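Local coordinates for pyridoxamine 5'-phosphate oxidase family protein (Corynebacterium diphtheriae NCTC 13129, PDB 3CP3) that is of unknown function but probably binds a flavin such as FMN, as do relatives of the pyridoxamine 5'-phosphate oxidase family, at residues V29-V34 against E80-D85; R57-T62 against D111-K116; S91-G96 against S135-V140. One frame throughout, in Å; residues are numbered along the deposited sequence.

Contact 1: residues V29-V34 against E80-D85; sequences VGRLVV and EVDRFD. With ACY (acetic acid), chain B.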
ATOM      1  N   VAL A  29      -6.800   8.202   5.756  1.00 29.81           N
ATOM      2  CA  VAL A  29      -5.474   7.957   5.165  1.00 31.05           C
ATOM      3  C   VAL A  29      -5.522   6.761   4.238  1.00 30.67           C
ATOM      4  O   VAL A  29      -6.008   5.706   4.627  1.00 30.12           O
ATOM      5  CB  VAL A  29      -4.382   7.718   6.244  1.00 31.66           C
ATOM      6  CG1 VAL A  29      -3.017   7.437   5.620  1.00 32.53           C
ATOM      7  CG2 VAL A  29      -4.299   8.937   7.150  1.00 31.74           C
ATOM      8  N   GLY A  30      -5.007   6.938   3.014  1.00 27.40           N
ATOM      9  CA  GLY A  30      -4.903   5.821   2.043  1.00 27.73           C
ATOM     10  C   GLY A  30      -3.555   5.829   1.344  1.00 28.60           C
ATOM     11  O   GLY A  30      -2.736   6.754   1.556  1.00 27.23           O
ATOM     12  N   ARG A  31      -3.299   4.837   0.507  1.00 26.68           N
ATOM     13  CA  ARG A  31      -2.006   4.722  -0.156  1.00 25.64           C
ATOM     14  C   ARG A  31      -2.175   4.775  -1.640  1.00 26.69           C
ATOM     15  O   ARG A  31      -2.994   4.048  -2.214  1.00 26.68           O
ATOM     16  CB  ARG A  31      -1.392   3.360   0.205  1.00 28.26           C
ATOM     17  CG  ARG A  31      -1.164   3.296   1.728  1.00 29.87           C
ATOM     18  CD  ARG A  31      -1.058   1.959   2.285  1.00 33.34           C
ATOM     19  NE  ARG A  31      -1.084   2.167   3.724  1.00 33.93           N
ATOM     20  CZ  ARG A  31      -2.186   2.033   4.434  1.00 43.64           C
ATOM     21  NH1 ARG A  31      -3.318   1.561   3.846  1.00 34.89           N
ATOM     22  NH2 ARG A  31      -2.127   2.286   5.730  1.00 41.67           N
ATOM     23  N   LEU A  32      -1.376   5.623  -2.288  1.00 28.13           N
ATOM     24  CA  LEU A  32      -1.428   5.691  -3.711  1.00 28.58           C
ATOM     25  C   LEU A  32      -0.299   4.843  -4.291  1.00 29.48           C
ATOM     26  O   LEU A  32       0.871   5.012  -3.920  1.00 27.77           O
ATOM     27  CB  LEU A  32      -1.268   7.150  -4.153  1.00 29.51           C
ATOM     28  CG  LEU A  32      -1.538   7.370  -5.637  1.00 31.54           C
ATOM     29  CD1 LEU A  32      -3.025   7.354  -6.014  1.00 29.17           C
ATOM     30  CD2 LEU A  32      -0.917   8.693  -6.039  1.00 33.59           C
ATOM     31  N   VAL A  33      -0.627   3.978  -5.266  1.00 27.82           N
ATOM     32  CA  VAL A  33       0.431   3.265  -5.894  1.00 29.42           C
ATOM     33  C   VAL A  33       0.606   3.823  -7.284  1.00 29.52           C
ATOM     34  O   VAL A  33      -0.348   3.816  -8.091  1.00 28.82           O
ATOM     35  CB  VAL A  33       0.127   1.744  -5.985  1.00 29.42           C
ATOM     36  CG1 VAL A  33       1.271   1.041  -6.650  1.00 30.84           C
ATOM     37  CG2 VAL A  33      -0.119   1.183  -4.558  1.00 30.30           C
ATOM     38  N   VAL A  34       1.835   4.230  -7.570  1.00 29.18           N
ATOM     39  CA  VAL A  34       2.143   4.859  -8.833  1.00 31.36           C
ATOM     40  C   VAL A  34       3.241   4.125  -9.537  1.00 32.99           C
ATOM     41  O   VAL A  34       3.947   3.288  -8.942  1.00 32.81           O
ATOM     42  CB  VAL A  34       2.616   6.324  -8.656  1.00 29.87           C
ATOM     43  CG1 VAL A  34       1.541   7.144  -7.949  1.00 31.51           C
ATOM     44  CG2 VAL A  34       3.916   6.364  -7.847  1.00 28.30           C
ATOM     45  N   GLU A  80      -5.412   2.406  -2.112  1.00 29.49           N
ATOM     46  CA  GLU A  80      -5.694   1.362  -1.187  1.00 28.74           C
ATOM     47  C   GLU A  80      -5.891   1.885   0.232  1.00 32.60           C
ATOM     48  O   GLU A  80      -5.164   2.769   0.717  1.00 31.66           O
ATOM     49  CB  GLU A  80      -4.579   0.254  -1.210  1.00 26.86           C
ATOM     50  CG  GLU A  80      -4.939  -1.030  -0.428  1.00 28.67           C
ATOM     51  CD  GLU A  80      -4.373  -1.061   0.985  1.00 30.29           C
ATOM     52  OE1 GLU A  80      -3.743  -0.028   1.417  1.00 29.03           O
ATOM     53  OE2 GLU A  80      -4.414  -2.160   1.591  1.00 30.26           O
ATOM     54  N   VAL A  81      -6.883   1.298   0.887  1.00 34.72           N
ATOM     55  CA  VAL A  81      -7.132   1.486   2.316  1.00 38.86           C
ATOM     56  C   VAL A  81      -7.222   0.083   2.931  1.00 39.13           C
ATOM     57  O   VAL A  81      -7.696  -0.876   2.282  1.00 36.08           O
ATOM     58  CB  VAL A  81      -8.430   2.333   2.486  1.00 41.24           C
ATOM     59  CG1 VAL A  81      -8.827   2.426   3.922  1.00 46.44           C
ATOM     60  CG2 VAL A  81      -8.282   3.724   1.872  1.00 40.34           C
ATOM     61  N   ASP A  82      -6.718  -0.115   4.162  1.00 39.35           N
ATOM     62  CA  ASP A  82      -6.911  -1.372   4.874  1.00 38.72           C
ATOM     63  C   ASP A  82      -7.068  -1.203   6.392  1.00 41.34           C
ATOM     64  O   ASP A  82      -7.002  -0.056   6.879  1.00 40.96           O
ATOM     65  CB  ASP A  82      -5.915  -2.553   4.534  1.00 39.08           C
ATOM     66  CG  ASP A  82      -4.390  -2.258   4.869  1.00 40.69           C
ATOM     67  OD1 ASP A  82      -3.884  -2.524   6.006  1.00 43.69           O
ATOM     68  OD2 ASP A  82      -3.676  -1.934   3.929  1.00 30.97           O
ATOM     69  N   ARG A  83      -7.332  -2.350   7.043  1.00 43.44           N
ATOM     70  CA  ARG A  83      -7.350  -2.580   8.526  1.00 45.11           C
ATOM     71  C   ARG A  83      -7.257  -4.037   8.877  1.00 47.82           C
ATOM     72  O   ARG A  83      -8.145  -4.860   8.566  1.00 47.70           O
ATOM     73  CB  ARG A  83      -8.561  -1.972   9.193  1.00 45.70           C
ATOM     74  CG  ARG A  83      -8.554  -0.463   9.182  1.00 42.09           C
ATOM     75  CD  ARG A  83      -7.520   0.127  10.169  1.00 45.42           C
ATOM     76  NE  ARG A  83      -7.675   1.575  10.305  1.00 42.85           N
ATOM     77  CZ  ARG A  83      -6.931   2.361  11.073  1.00 43.68           C
ATOM     78  NH1 ARG A  83      -5.935   1.856  11.825  1.00 41.25           N
ATOM     79  NH2 ARG A  83      -7.207   3.666  11.113  1.00 42.71           N
ATOM     80  N   PHE A  84      -6.195  -4.356   9.605  1.00 49.67           N
ATOM     81  CA  PHE A  84      -5.745  -5.700   9.691  1.00 52.54           C
ATOM     82  C   PHE A  84      -5.286  -5.972  11.132  1.00 54.43           C
ATOM     83  O   PHE A  84      -5.308  -5.054  11.979  1.00 55.43           O
ATOM     84  CB  PHE A  84      -4.645  -5.882   8.633  1.00 53.59           C
ATOM     85  CG  PHE A  84      -4.535  -7.285   8.068  1.00 53.04           C
ATOM     86  CD1 PHE A  84      -5.283  -7.658   6.974  1.00 53.22           C
ATOM     87  CD2 PHE A  84      -3.638  -8.205   8.610  1.00 54.92           C
ATOM     88  CE1 PHE A  84      -5.175  -8.959   6.448  1.00 55.41           C
ATOM     89  CE2 PHE A  84      -3.504  -9.502   8.081  1.00 55.99           C
ATOM     90  CZ  PHE A  84      -4.273  -9.870   6.990  1.00 55.42           C
ATOM     91  N   ASP A  85      -4.919  -7.228  11.412  1.00 55.82           N
ATOM     92  CA  ASP A  85      -4.659  -7.729  12.768  1.00 57.01           C
ATOM     93  C   ASP A  85      -3.643  -8.866  12.772  1.00 57.41           C
ATOM     94  O   ASP A  85      -3.950  -9.958  13.281  1.00 57.44           O
ATOM     95  CB  ASP A  85      -5.936  -8.322  13.371  1.00 57.63           C
ATOM     96  CG  ASP A  85      -6.750  -7.328  14.161  1.00 59.03           C
ATOM     97  OD1 ASP A  85      -7.948  -7.642  14.383  1.00 61.01           O
ATOM     98  OD2 ASP A  85      -6.211  -6.269  14.575  1.00 59.62           O
TER
HETATM   99  C   ACY B 201      -5.462   2.984   6.492  1.00 47.79           C
HETATM  100  O   ACY B 201      -5.841   3.195   5.317  1.00 44.92           O
HETATM  101  OXT ACY B 201      -5.699   3.764   7.449  1.00 47.67           O
HETATM  102  CH3 ACY B 201      -4.688   1.710   6.790  1.00 46.44           C
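R31 and E80 face each other as an antiparallel hydrogen-bonded pair. R31 N donates to E80 O at 2.8 Å, and E80 N donates to R31 O at 2.9 Å. Both side chains rise from the same face of the sheet, lie side by side and point the same way. The R31 chain is extended from CG to NE. In E80, CG is anti to the backbone N (chi1 -169°) and the chain then bends at chi2. R31 NH1 reaches E80 OE1 at 2.9 Å, a salt bridge with a hydrogen bond. It meets the syn side of the carboxylate, tilted 26° out of its plane. The two flat groups are turned 64° apart. D82 OD2 is 3.5 Å from R31 NH1, well out of the guanidinium plane, and this pair is held by charge alone. R31 and D82 have their stronger partners across the dimer interface: R31 NE bridges D82 OD2 of the second subunit, and the reverse pair repeats it. The R31 guanidinium also lies close to R31 of the second subunit, a repulsion that the acidic groups probably offset. An acetic acid molecule, probably from the crystallisation liquor, lies beside the guanidinium; its modelled position is doubtful. Away from the charges, V81 CG2 packs 4.0 Å from G30 CA, and V81 also touches F47 and W90. The pair belongs to the antiparallel sheet of a fold consistent with the split barrel of FMN-binding relatives, and its buried R31, E80 and D82 form a salt-bridge network at the subunit interface.

Contact 2: residues R57-T62 against D111-K116; sequences RVYFRT and DTLGLK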
ATOM      1  N   ARG A  57     -15.193   9.341  -6.886  1.00 40.69           N
ATOM      2  CA  ARG A  57     -13.951  10.078  -7.079  1.00 38.46           C
ATOM      3  C   ARG A  57     -13.249  10.217  -5.751  1.00 36.00           C
ATOM      4  O   ARG A  57     -13.894  10.452  -4.740  1.00 35.13           O
ATOM      5  CB  ARG A  57     -14.259  11.485  -7.642  1.00 38.28           C
ATOM      6  CG  ARG A  57     -14.690  11.413  -9.101  1.00 41.83           C
ATOM      7  CD  ARG A  57     -14.686  12.753  -9.798  1.00 45.58           C
ATOM      8  NE  ARG A  57     -15.509  13.682  -9.058  1.00 46.49           N
ATOM      9  CZ  ARG A  57     -15.865  14.889  -9.485  1.00 49.10           C
ATOM     10  NH1 ARG A  57     -15.489  15.324 -10.697  1.00 44.54           N
ATOM     11  NH2 ARG A  57     -16.604  15.655  -8.677  1.00 48.81           N
ATOM     12  N   VAL A  58     -11.928  10.111  -5.758  1.00 33.79           N
ATOM     13  CA  VAL A  58     -11.110  10.413  -4.567  1.00 31.88           C
ATOM     14  C   VAL A  58     -10.316  11.665  -4.794  1.00 31.62           C
ATOM     15  O   VAL A  58      -9.695  11.808  -5.866  1.00 30.81           O
ATOM     16  CB  VAL A  58     -10.073   9.270  -4.312  1.00 33.71           C
ATOM     17  CG1 VAL A  58      -9.105   9.598  -3.151  1.00 27.10           C
ATOM     18  CG2 VAL A  58     -10.813   7.985  -4.062  1.00 32.80           C
ATOM     19  N   TYR A  59     -10.288  12.551  -3.799  1.00 28.65           N
ATOM     20  CA  TYR A  59      -9.379  13.700  -3.841  1.00 28.71           C
ATOM     21  C   TYR A  59      -8.337  13.595  -2.757  1.00 28.96           C
ATOM     22  O   TYR A  59      -8.642  13.201  -1.617  1.00 27.74           O
ATOM     23  CB  TYR A  59     -10.148  15.000  -3.583  1.00 28.30           C
ATOM     24  CG  TYR A  59     -11.038  15.382  -4.719  1.00 29.29           C
ATOM     25  CD1 TYR A  59     -10.524  16.085  -5.822  1.00 27.25           C
ATOM     26  CD2 TYR A  59     -12.380  15.032  -4.725  1.00 29.87           C
ATOM     27  CE1 TYR A  59     -11.357  16.442  -6.888  1.00 31.57           C
ATOM     28  CE2 TYR A  59     -13.220  15.426  -5.793  1.00 33.04           C
ATOM     29  CZ  TYR A  59     -12.690  16.092  -6.869  1.00 29.54           C
ATOM     30  OH  TYR A  59     -13.495  16.482  -7.917  1.00 30.42           O
ATOM     31  N   PHE A  60      -7.124  14.016  -3.092  1.00 28.24           N
ATOM     32  CA  PHE A  60      -6.074  14.210  -2.123  1.00 29.33           C
ATOM     33  C   PHE A  60      -5.223  15.406  -2.552  1.00 31.53           C
ATOM     34  O   PHE A  60      -5.478  15.999  -3.594  1.00 30.61           O
ATOM     35  CB  PHE A  60      -5.279  12.877  -1.932  1.00 29.33           C
ATOM     36  CG  PHE A  60      -4.503  12.429  -3.145  1.00 29.37           C
ATOM     37  CD1 PHE A  60      -3.188  12.858  -3.332  1.00 28.82           C
ATOM     38  CD2 PHE A  60      -5.075  11.610  -4.090  1.00 29.73           C
ATOM     39  CE1 PHE A  60      -2.469  12.427  -4.446  1.00 28.87           C
ATOM     40  CE2 PHE A  60      -4.378  11.230  -5.242  1.00 30.40           C
ATOM     41  CZ  PHE A  60      -3.076  11.622  -5.412  1.00 28.71           C
ATOM     42  N   ARG A  61      -4.307  15.843  -1.692  1.00 33.81           N
ATOM     43  CA  ARG A  61      -3.443  16.950  -1.984  1.00 37.20           C
ATOM     44  C   ARG A  61      -2.039  16.519  -2.182  1.00 38.54           C
ATOM     45  O   ARG A  61      -1.601  15.598  -1.541  1.00 37.39           O
ATOM     46  CB  ARG A  61      -3.428  17.911  -0.829  1.00 36.78           C
ATOM     47  CG  ARG A  61      -4.709  18.598  -0.646  1.00 42.89           C
ATOM     48  CD  ARG A  61      -4.855  18.990   0.788  1.00 47.24           C
ATOM     49  NE  ARG A  61      -5.871  20.014   0.856  1.00 53.46           N
ATOM     50  CZ  ARG A  61      -6.284  20.603   1.967  1.00 53.96           C
ATOM     51  NH1 ARG A  61      -7.237  21.528   1.886  1.00 54.97           N
ATOM     52  NH2 ARG A  61      -5.747  20.267   3.137  1.00 52.67           N
ATOM     53  N   THR A  62      -1.320  17.250  -3.031  1.00 41.49           N
ATOM     54  CA  THR A  62       0.108  17.072  -3.201  1.00 44.89           C
ATOM     55  C   THR A  62       0.817  18.411  -3.010  1.00 46.16           C
ATOM     56  O   THR A  62       0.565  19.365  -3.763  1.00 46.54           O
ATOM     57  CB  THR A  62       0.477  16.462  -4.598  1.00 45.41           C
ATOM     58  OG1 THR A  62      -0.202  17.151  -5.659  1.00 48.06           O
ATOM     59  CG2 THR A  62       0.088  15.063  -4.655  1.00 47.78           C
ATOM     60  N   ASP A 111     -12.223  21.544  -1.903  1.00 35.16           N
ATOM     61  CA  ASP A 111     -11.914  22.228  -0.648  1.00 36.68           C
ATOM     62  C   ASP A 111     -13.044  22.242   0.402  1.00 36.94           C
ATOM     63  O   ASP A 111     -12.844  22.722   1.526  1.00 36.63           O
ATOM     64  CB  ASP A 111     -11.450  23.648  -0.935  1.00 37.53           C
ATOM     65  CG  ASP A 111     -10.451  24.147   0.083  1.00 39.50           C
ATOM     66  OD1 ASP A 111      -9.450  23.434   0.329  1.00 45.03           O
ATOM     67  OD2 ASP A 111     -10.667  25.236   0.637  1.00 41.23           O
ATOM     68  N   THR A 112     -14.229  21.740   0.046  1.00 37.33           N
ATOM     69  CA  THR A 112     -15.364  21.725   0.992  1.00 38.08           C
ATOM     70  C   THR A 112     -15.582  20.328   1.580  1.00 38.54           C
ATOM     71  O   THR A 112     -16.480  20.113   2.414  1.00 38.00           O
ATOM     72  CB  THR A 112     -16.685  22.174   0.336  1.00 38.12           C
ATOM     73  OG1 THR A 112     -17.037  21.232  -0.683  1.00 40.69           O
ATOM     74  CG2 THR A 112     -16.540  23.541  -0.282  1.00 36.95           C
ATOM     75  N   LEU A 113     -14.746  19.388   1.152  1.00 38.81           N
ATOM     76  CA  LEU A 113     -14.958  17.980   1.463  1.00 39.98           C
ATOM     77  C   LEU A 113     -14.377  17.505   2.799  1.00 40.51           C
ATOM     78  O   LEU A 113     -14.583  16.357   3.177  1.00 41.21           O
ATOM     79  CB  LEU A 113     -14.463  17.116   0.314  1.00 39.62           C
ATOM     80  CG  LEU A 113     -15.192  17.354  -1.023  1.00 41.30           C
ATOM     81  CD1 LEU A 113     -14.568  16.508  -2.114  1.00 41.36           C
ATOM     82  CD2 LEU A 113     -16.695  17.078  -0.921  1.00 41.61           C
ATOM     83  N   GLY A 114     -13.646  18.371   3.491  1.00 41.83           N
ATOM     84  CA  GLY A 114     -13.143  18.076   4.833  1.00 42.93           C
ATOM     85  C   GLY A 114     -11.784  17.383   4.909  1.00 44.40           C
ATOM     86  O   GLY A 114     -11.547  16.588   5.830  1.00 44.98           O
ATOM     87  N   LEU A 115     -10.885  17.654   3.956  1.00 44.26           N
ATOM     88  CA  LEU A 115      -9.495  17.202   4.091  1.00 44.58           C
ATOM     89  C   LEU A 115      -8.828  18.001   5.192  1.00 46.20           C
ATOM     90  O   LEU A 115      -9.158  19.159   5.388  1.00 45.56           O
ATOM     91  CB  LEU A 115      -8.722  17.419   2.807  1.00 43.81           C
ATOM     92  CG  LEU A 115      -9.000  16.519   1.620  1.00 41.88           C
ATOM     93  CD1 LEU A 115      -8.555  17.224   0.353  1.00 40.77           C
ATOM     94  CD2 LEU A 115      -8.273  15.180   1.787  1.00 40.60           C
ATOM     95  N   LYS A 116      -7.874  17.403   5.893  1.00 48.52           N
ATOM     96  CA  LYS A 116      -7.208  18.105   6.992  1.00 51.31           C
ATOM     97  C   LYS A 116      -6.405  19.331   6.501  1.00 52.42           C
ATOM     98  O   LYS A 116      -5.567  19.205   5.619  1.00 53.03           O
ATOM     99  CB  LYS A 116      -6.301  17.144   7.771  1.00 51.71           C
ATOM    100  CG  LYS A 116      -7.037  16.207   8.738  1.00 53.61           C
ATOM    101  CD  LYS A 116      -7.228  14.825   8.130  1.00 56.16           C
ATOM    102  CE  LYS A 116      -7.799  13.837   9.150  1.00 56.57           C
ATOM    103  NZ  LYS A 116      -9.273  13.967   9.268  1.00 55.30           N
TER
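R61 and L115 carry most of this contact. The arginine chain is extended from CG to NE and runs alongside the leucine, the two side chains heading opposite ways. L115 CB stands 4.1 Å above the centre of the R61 guanidinium, and L115 CD1 lies 3.9 Å from R61 NE. The other methyl, CD2, comes 4.0 Å from Y59 O, which sets the leucine against the strand backbone as well. Next to it, Y59 and L113 meet at an oblique angle. L113 CD1 touches Y59 CD2 at 3.7 Å, and in both residues CB is directed toward the other segment. This apolar part is the tight side, and Y59 is buried in it.

The polar side is looser. R61 NH1 meets D111 OD1 at 3.3 Å, a salt bridge whose hydrogen bond is weak. The oxygen lies at the guanidinium edge, in its plane, while the two flat groups are turned 40° apart. R61 NH2 is 2.7 Å from K116 O, but the angle is too poor for a hydrogen bond. D111 and K116 are exposed, and the K116 chain leads away from the strand.

R61 has a further partner in W118, by cation-pi, and Y59 OH bonds to E106 OE2 on helix 104-110. Segment 111-116 belongs to the loop after this helix, before strand 125-139. It lies over one side of strand 57-62, which is itself paired with strands 39-50 and 125-139. L113 reaches V48 on the first of these, and L115 reaches F126 on the second.

Contact 3: residues S91-G96 against S135-V140; sequences SVVLKG and SGRAFV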
ATOM      1  N   SER A  91      -9.323  -5.000   3.206  1.00 31.38           N
ATOM      2  CA  SER A  91      -8.690  -3.973   2.389  1.00 30.51           C
ATOM      3  C   SER A  91      -9.606  -3.635   1.252  1.00 28.56           C
ATOM      4  O   SER A  91     -10.371  -4.491   0.818  1.00 28.05           O
ATOM      5  CB  SER A  91      -7.377  -4.480   1.758  1.00 31.56           C
ATOM      6  OG  SER A  91      -7.648  -5.629   0.964  1.00 35.61           O
ATOM      7  N   VAL A  92      -9.500  -2.418   0.745  1.00 27.65           N
ATOM      8  CA  VAL A  92     -10.257  -1.995  -0.415  1.00 28.11           C
ATOM      9  C   VAL A  92      -9.188  -1.405  -1.361  1.00 30.59           C
ATOM     10  O   VAL A  92      -8.356  -0.595  -0.897  1.00 31.07           O
ATOM     11  CB  VAL A  92     -11.297  -0.936  -0.052  1.00 26.01           C
ATOM     12  CG1 VAL A  92     -11.973  -0.314  -1.373  1.00 25.95           C
ATOM     13  CG2 VAL A  92     -12.407  -1.603   0.870  1.00 27.29           C
ATOM     14  N   VAL A  93      -9.212  -1.852  -2.614  1.00 30.15           N
ATOM     15  CA  VAL A  93      -8.301  -1.355  -3.673  1.00 29.88           C
ATOM     16  C   VAL A  93      -9.155  -0.710  -4.754  1.00 31.26           C
ATOM     17  O   VAL A  93     -10.076  -1.361  -5.363  1.00 29.64           O
ATOM     18  CB  VAL A  93      -7.473  -2.501  -4.250  1.00 29.43           C
ATOM     19  CG1 VAL A  93      -6.562  -2.043  -5.515  1.00 31.11           C
ATOM     20  CG2 VAL A  93      -6.645  -3.125  -3.193  1.00 28.60           C
ATOM     21  N   LEU A  94      -8.846   0.540  -5.046  1.00 30.57           N
ATOM     22  CA  LEU A  94      -9.436   1.180  -6.196  1.00 31.38           C
ATOM     23  C   LEU A  94      -8.440   1.179  -7.363  1.00 32.50           C
ATOM     24  O   LEU A  94      -7.234   1.455  -7.162  1.00 32.94           O
ATOM     25  CB  LEU A  94      -9.868   2.609  -5.827  1.00 30.67           C
ATOM     26  CG  LEU A  94     -10.653   2.818  -4.557  1.00 33.54           C
ATOM     27  CD1 LEU A  94     -10.954   4.315  -4.483  1.00 34.69           C
ATOM     28  CD2 LEU A  94     -11.981   1.972  -4.616  1.00 33.18           C
ATOM     29  N   LYS A  95      -8.909   0.830  -8.570  1.00 31.43           N
ATOM     30  CA  LYS A  95      -8.139   1.107  -9.774  1.00 32.17           C
ATOM     31  C   LYS A  95      -8.662   2.382 -10.407  1.00 31.93           C
ATOM     32  O   LYS A  95      -9.875   2.541 -10.529  1.00 32.24           O
ATOM     33  CB  LYS A  95      -8.299   0.005 -10.788  1.00 32.90           C
ATOM     34  CG  LYS A  95      -7.638  -1.308 -10.380  1.00 37.93           C
ATOM     35  CD  LYS A  95      -7.427  -2.157 -11.637  1.00 40.99           C
ATOM     36  CE  LYS A  95      -7.126  -3.632 -11.314  1.00 48.84           C
ATOM     37  NZ  LYS A  95      -5.864  -3.805 -10.514  1.00 49.15           N
ATOM     38  N   GLY A  96      -7.762   3.277 -10.839  1.00 31.33           N
ATOM     39  CA  GLY A  96      -8.240   4.457 -11.513  1.00 31.49           C
ATOM     40  C   GLY A  96      -7.185   5.283 -12.194  1.00 30.91           C
ATOM     41  O   GLY A  96      -6.074   4.796 -12.448  1.00 31.14           O
ATOM     42  N   SER A 135     -12.331  -2.975  -5.448  1.00 31.12           N
ATOM     43  CA  SER A 135     -12.249  -4.360  -4.965  1.00 31.84           C
ATOM     44  C   SER A 135     -12.089  -4.421  -3.476  1.00 30.24           C
ATOM     45  O   SER A 135     -11.071  -4.002  -2.959  1.00 28.68           O
ATOM     46  CB  SER A 135     -11.087  -5.121  -5.617  1.00 33.91           C
ATOM     47  OG  SER A 135     -11.187  -4.996  -7.024  1.00 40.45           O
ATOM     48  N   GLY A 136     -13.042  -5.028  -2.780  1.00 28.26           N
ATOM     49  CA  GLY A 136     -12.888  -5.095  -1.327  1.00 26.90           C
ATOM     50  C   GLY A 136     -12.717  -6.530  -0.947  1.00 27.29           C
ATOM     51  O   GLY A 136     -13.351  -7.398  -1.524  1.00 26.09           O
ATOM     52  N   ARG A 137     -11.913  -6.788   0.066  1.00 27.18           N
ATOM     53  CA  ARG A 137     -11.716  -8.164   0.517  1.00 30.76           C
ATOM     54  C   ARG A 137     -11.668  -8.157   2.021  1.00 30.58           C
ATOM     55  O   ARG A 137     -11.143  -7.215   2.603  1.00 31.07           O
ATOM     56  CB  ARG A 137     -10.360  -8.660  -0.018  1.00 31.86           C
ATOM     57  CG  ARG A 137     -10.313  -8.737  -1.521  1.00 38.18           C
ATOM     58  CD  ARG A 137      -8.976  -9.253  -2.017  1.00 47.92           C
ATOM     59  NE  ARG A 137      -8.038  -8.170  -2.259  1.00 54.43           N
ATOM     60  CZ  ARG A 137      -7.058  -8.234  -3.170  1.00 57.68           C
ATOM     61  NH1 ARG A 137      -6.906  -9.325  -3.909  1.00 58.30           N
ATOM     62  NH2 ARG A 137      -6.239  -7.200  -3.346  1.00 57.22           N
ATOM     63  N   ALA A 138     -12.191  -9.201   2.636  1.00 31.92           N
ATOM     64  CA  ALA A 138     -11.957  -9.438   4.019  1.00 33.56           C
ATOM     65  C   ALA A 138     -11.239 -10.782   4.088  1.00 35.53           C
ATOM     66  O   ALA A 138     -11.586 -11.742   3.396  1.00 36.43           O
ATOM     67  CB  ALA A 138     -13.284  -9.520   4.811  1.00 32.02           C
ATOM     68  N   PHE A 139     -10.286 -10.834   4.990  1.00 38.48           N
ATOM     69  CA  PHE A 139      -9.449 -11.993   5.231  1.00 41.21           C
ATOM     70  C   PHE A 139      -9.677 -12.513   6.650  1.00 41.93           C
ATOM     71  O   PHE A 139      -9.512 -11.754   7.584  1.00 42.46           O
ATOM     72  CB  PHE A 139      -7.989 -11.524   5.114  1.00 41.26           C
ATOM     73  CG  PHE A 139      -7.702 -10.650   3.910  1.00 42.47           C
ATOM     74  CD1 PHE A 139      -7.100 -11.198   2.760  1.00 44.56           C
ATOM     75  CD2 PHE A 139      -7.960  -9.267   3.940  1.00 41.60           C
ATOM     76  CE1 PHE A 139      -6.802 -10.380   1.648  1.00 40.05           C
ATOM     77  CE2 PHE A 139      -7.689  -8.442   2.839  1.00 42.26           C
ATOM     78  CZ  PHE A 139      -7.087  -9.014   1.671  1.00 42.53           C
ATOM     79  N   VAL A 140     -10.038 -13.791   6.814  1.00 43.14           N
ATOM     80  CA  VAL A 140     -10.167 -14.414   8.130  1.00 44.54           C
ATOM     81  C   VAL A 140      -9.337 -15.700   8.236  1.00 45.08           C
ATOM     82  O   VAL A 140      -8.364 -15.755   8.989  1.00 45.40           O
ATOM     83  CB  VAL A 140     -11.642 -14.736   8.474  1.00 44.97           C
ATOM     84  CG1 VAL A 140     -11.743 -15.635   9.719  1.00 45.94           C
ATOM     85  CG2 VAL A 140     -12.437 -13.441   8.655  1.00 46.40           C
TER
HETATM   86  O   HOH W   1      -8.967  -5.509  -1.622  1.00 36.81           O
HETATM   87  O   HOH W   2      -6.213  -6.124  -1.149  1.00 41.83           O
HETATM   88  O   HOH W   3      -9.805  -2.463  -7.837  1.00 39.98           O
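S91 to V93 pair antiparallel with R137 to S135, the strand axes 4.6 Å apart at closest and 164° between their directions. S91 with R137 and V93 with S135 are hydrogen-bonded pairs, each joined by two bonds; S91 N to R137 O is 2.9 Å. V92 and G136 form the non-hydrogen-bonded pair between them. Here CA-H...O contacts run from G136 CA to S91 O and from V92 CA to S135 O.

S91, V93, S135 and R137 send their side chains to one face. S91 OG sits between its backbone N and carbonyl carbon (chi1 58°), the crowded position for this torsion. It meets the edge of the F139 ring in plane, 3.4 Å from F139 CE2. R137 bends at chi3 and crosses V93 obliquely, with R137 NH2 4.1 Å from V93 CG2. One water accepts from R137 NE at 2.9 Å, donates to S135 O and gives a weaker bond to S91 O. It ties the arginine back to the backbones of both strands. Another water donates to V93 O at 2.7 Å and bonds to S135 OG at 3.0 Å. On the other face, V92 CG2 lies 4.2 Å from G136 CA.

The two faces have different surroundings. The second subunit covers the side of S91, V93 and R137: R137 NH2 makes a salt bridge to D41 of that subunit, and I42 there packs on V93 and R137. On the V92 side, helix 17-25 lies against the sheet, with V92 touching S20 and L24. Strand 89-100 runs between strand 125-139 and strand 76-83, and S91 packs on E80 and D82 of the latter.

In the fold
From the N terminus, after strand 12-15 and helix 17-25, contact 1 opens at strand 29-36 and closes when strand 76-83 returns to it. Contact 2 opens within that loop, at strand 57-62, and closes after helix 104-110, so the two cross. Contact 3 opens at strand 89-100, after contact 1 has closed, and closes at the end of strand 125-139, crossing contact 2 as well. Contacts 1 and 3 meet where strands 76-83 and 89-100 pair, and both touch the second subunit. Contact 2 brings the loop after helix 104-110 onto the same sheet. L32 on F60 joins it to contact 1, and V58 on L94 joins it to contact 3.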